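Local coordinates for putative transcriptional regulator TRANSCRIPTION REGULATOR protein (Rhizobium meliloti, PDB 5NLA), which binds cyclic di-GMP and acts as an AraC-like transcriptional activator that regulates extracellular polysaccharide production, probably through sequence-specific DNA binding, at residues E176-D181 / T226-V231. Sequence-based numbering, arbitrary orientation.
Sequences ELLADD and TIRDMV
Arg228 reaches from helix 220-234 across Leu177 and Leu178 of the short helix 175-178. Arg228 CB lies 3.7 Å from Leu177 CD1. One bond further, Arg228 CG touches both leucines, Leu178 CD2 at 3.5 Å and Leu177 CD1 at 3.6 Å, from directions roughly at right angles. CD rests on the same methyl of Leu177 and also meets the backbone oxygen of that residue. The chain leaves its helix with CG anti to the backbone N (chi1 -178°), which carries the methylenes over the leucines, and then bends at chi3 (68°). Beyond the bend, the guanidinium turns back to its own helix: Arg228 NE donates to Asp229 OD1 at 3.2 Å, in a salt bridge lying nearly in the guanidinium plane, and NH2, close to the like charge of Arg225, adds a weak bond to the same oxygen. Leu178 runs past Arg228 in the opposite direction, and Leu178 CD1 meets Val231 CG1 at 4.2 Å, one turn along, the two side chains crossing at about a right angle. The two helices thus meet through apolar packing, with no hydrogen bond or salt bridge between the segments. Met173 of strand 166-173 touches both Leu178 and Val231, while Glu176 forms a salt bridge with Arg301 and a hydrogen bond with His260, linking the short helix to helices 294-306 and 251-261.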
ATOM      1  N   GLU A 176      -8.564   4.465   5.321  1.00 80.83           N
ATOM      2  CA  GLU A 176      -9.711   5.338   5.424  1.00 85.02           C
ATOM      3  C   GLU A 176      -9.965   6.185   4.182  1.00 84.63           C
ATOM      4  O   GLU A 176     -11.115   6.514   3.891  1.00 85.14           O
ATOM      5  CB  GLU A 176      -9.545   6.226   6.646  1.00 89.85           C
ATOM      6  CG  GLU A 176     -10.766   7.053   6.982  1.00 98.69           C
ATOM      7  CD  GLU A 176     -12.025   6.246   7.294  1.00102.37           C
ATOM      8  OE1 GLU A 176     -11.915   5.113   7.827  1.00102.24           O
ATOM      9  OE2 GLU A 176     -13.133   6.765   7.013  1.00104.60           O
ATOM     10  N   LEU A 177      -8.908   6.519   3.448  1.00 82.44           N
ATOM     11  CA  LEU A 177      -9.037   7.283   2.200  1.00 83.41           C
ATOM     12  C   LEU A 177     -10.104   6.700   1.269  1.00 82.20           C
ATOM     13  O   LEU A 177     -10.917   7.437   0.704  1.00 85.39           O
ATOM     14  CB  LEU A 177      -7.690   7.358   1.459  1.00 83.33           C
ATOM     15  CG  LEU A 177      -7.279   8.728   0.919  1.00 88.12           C
ATOM     16  CD1 LEU A 177      -8.311   9.269  -0.056  1.00 91.18           C
ATOM     17  CD2 LEU A 177      -7.047   9.723   2.058  1.00 91.65           C
ATOM     18  N   LEU A 178     -10.101   5.376   1.145  1.00 79.36           N
ATOM     19  CA  LEU A 178     -10.983   4.659   0.234  1.00 80.51           C
ATOM     20  C   LEU A 178     -11.992   3.735   0.935  1.00 80.81           C
ATOM     21  O   LEU A 178     -12.701   2.986   0.264  1.00 82.89           O
ATOM     22  CB  LEU A 178     -10.138   3.841  -0.754  1.00 78.55           C
ATOM     23  CG  LEU A 178      -9.100   4.589  -1.603  1.00 77.99           C
ATOM     24  CD1 LEU A 178      -8.046   3.658  -2.196  1.00 75.34           C
ATOM     25  CD2 LEU A 178      -9.798   5.362  -2.710  1.00 81.10           C
ATOM     26  N   ALA A 179     -12.086   3.806   2.264  1.00 81.15           N
ATOM     27  CA  ALA A 179     -12.962   2.914   3.041  1.00 81.43           C
ATOM     28  C   ALA A 179     -14.438   2.968   2.608  1.00 84.19           C
ATOM     29  O   ALA A 179     -15.153   1.964   2.702  1.00 80.58           O
ATOM     30  CB  ALA A 179     -12.829   3.209   4.529  1.00 81.28           C
ATOM     31  N   ASP A 180     -14.882   4.129   2.125  1.00 89.93           N
ATOM     32  CA  ASP A 180     -16.245   4.277   1.600  1.00 96.76           C
ATOM     33  C   ASP A 180     -16.567   3.300   0.467  1.00 98.77           C
ATOM     34  O   ASP A 180     -17.666   2.747   0.438  1.00103.49           O
ATOM     35  CB  ASP A 180     -16.517   5.720   1.136  1.00100.18           C
ATOM     36  CG  ASP A 180     -16.795   6.682   2.295  1.00103.97           C
ATOM     37  OD1 ASP A 180     -16.901   6.241   3.465  1.00101.29           O
ATOM     38  OD2 ASP A 180     -16.924   7.897   2.020  1.00108.72           O
ATOM     39  N   ASP A 181     -15.621   3.071  -0.446  1.00 98.20           N
ATOM     40  CA  ASP A 181     -15.836   2.123  -1.551  1.00 98.96           C
ATOM     41  C   ASP A 181     -15.127   0.775  -1.310  1.00 95.65           C
ATOM     42  O   ASP A 181     -14.697   0.115  -2.250  1.00 96.76           O
ATOM     43  CB  ASP A 181     -15.434   2.767  -2.890  1.00100.25           C
ATOM     44  CG  ASP A 181     -16.414   3.865  -3.342  1.00107.53           C
ATOM     45  OD1 ASP A 181     -16.216   5.052  -2.980  1.00109.12           O
ATOM     46  OD2 ASP A 181     -17.369   3.547  -4.087  1.00112.82           O
ATOM     47  N   THR A 226      -8.528  13.992  -6.138  1.00 92.10           N
ATOM     48  CA  THR A 226      -8.746  13.542  -7.535  1.00 92.37           C
ATOM     49  C   THR A 226      -8.078  12.176  -7.742  1.00 89.19           C
ATOM     50  O   THR A 226      -8.596  11.350  -8.492  1.00 89.52           O
ATOM     51  CB  THR A 226      -8.371  14.559  -8.683  1.00 94.36           C
ATOM     52  OG1 THR A 226      -7.296  14.063  -9.494  1.00 92.52           O
ATOM     53  CG2 THR A 226      -8.032  15.950  -8.184  1.00 96.85           C
ATOM     54  N   ILE A 227      -6.953  11.934  -7.066  1.00 86.51           N
ATOM     55  CA  ILE A 227      -6.338  10.603  -7.061  1.00 83.13           C
ATOM     56  C   ILE A 227      -7.274   9.570  -6.422  1.00 80.23           C
ATOM     57  O   ILE A 227      -7.415   8.470  -6.941  1.00 78.58           O
ATOM     58  CB  ILE A 227      -4.937  10.600  -6.392  1.00 83.52           C
ATOM     59  CG1 ILE A 227      -3.957  11.392  -7.270  1.00 85.31           C
ATOM     60  CG2 ILE A 227      -4.408   9.173  -6.184  1.00 80.53           C
ATOM     61  CD1 ILE A 227      -2.569  11.576  -6.684  1.00 84.79           C
ATOM     62  N   ARG A 228      -7.926   9.922  -5.320  1.00 81.11           N
ATOM     63  CA  ARG A 228      -8.943   9.034  -4.736  1.00 81.10           C
ATOM     64  C   ARG A 228     -10.040   8.720  -5.764  1.00 81.80           C
ATOM     65  O   ARG A 228     -10.339   7.553  -6.022  1.00 81.33           O
ATOM     66  CB  ARG A 228      -9.554   9.651  -3.470  1.00 82.82           C
ATOM     67  CG  ARG A 228     -10.577   8.768  -2.767  1.00 83.36           C
ATOM     68  CD  ARG A 228     -11.363   9.539  -1.728  1.00 87.01           C
ATOM     69  NE  ARG A 228     -12.256  10.537  -2.319  1.00 91.78           N
ATOM     70  CZ  ARG A 228     -12.798  11.567  -1.660  1.00 96.04           C
ATOM     71  NH1 ARG A 228     -12.541  11.779  -0.367  1.00 96.75           N
ATOM     72  NH2 ARG A 228     -13.604  12.408  -2.302  1.00 99.63           N
ATOM     73  N   ASP A 229     -10.619   9.765  -6.350  1.00 82.86           N
ATOM     74  CA  ASP A 229     -11.717   9.607  -7.301  1.00 84.73           C
ATOM     75  C   ASP A 229     -11.287   8.800  -8.536  1.00 82.63           C
ATOM     76  O   ASP A 229     -11.947   7.822  -8.902  1.00 82.81           O
ATOM     77  CB  ASP A 229     -12.316  10.975  -7.690  1.00 88.79           C
ATOM     78  CG  ASP A 229     -13.082  11.638  -6.530  1.00 91.94           C
ATOM     79  OD1 ASP A 229     -13.070  11.101  -5.392  1.00 89.76           O
ATOM     80  OD2 ASP A 229     -13.702  12.700  -6.754  1.00 95.62           O
ATOM     81  N   MET A 230     -10.169   9.195  -9.151  1.00 79.57           N
ATOM     82  CA  MET A 230      -9.584   8.442 -10.261  1.00 76.20           C
ATOM     83  C   MET A 230      -9.379   6.951  -9.911  1.00 75.31           C
ATOM     84  O   MET A 230      -9.728   6.073 -10.710  1.00 76.02           O
ATOM     85  CB  MET A 230      -8.244   9.055 -10.697  1.00 72.45           C
ATOM     86  CG  MET A 230      -8.349  10.311 -11.532  1.00 73.01           C
ATOM     87  SD  MET A 230      -6.746  11.040 -11.886  1.00 68.59           S
ATOM     88  CE  MET A 230      -7.278  12.515 -12.722  1.00 76.25           C
ATOM     89  N   VAL A 231      -8.832   6.668  -8.729  1.00 74.60           N
ATOM     90  CA  VAL A 231      -8.555   5.283  -8.336  1.00 74.87           C
ATOM     91  C   VAL A 231      -9.846   4.491  -8.216  1.00 78.41           C
ATOM     92  O   VAL A 231     -10.012   3.446  -8.847  1.00 81.65           O
ATOM     93  CB  VAL A 231      -7.762   5.195  -7.012  1.00 73.46           C
ATOM     94  CG1 VAL A 231      -7.855   3.805  -6.389  1.00 72.28           C
ATOM     95  CG2 VAL A 231      -6.296   5.556  -7.246  1.00 72.75           C
TER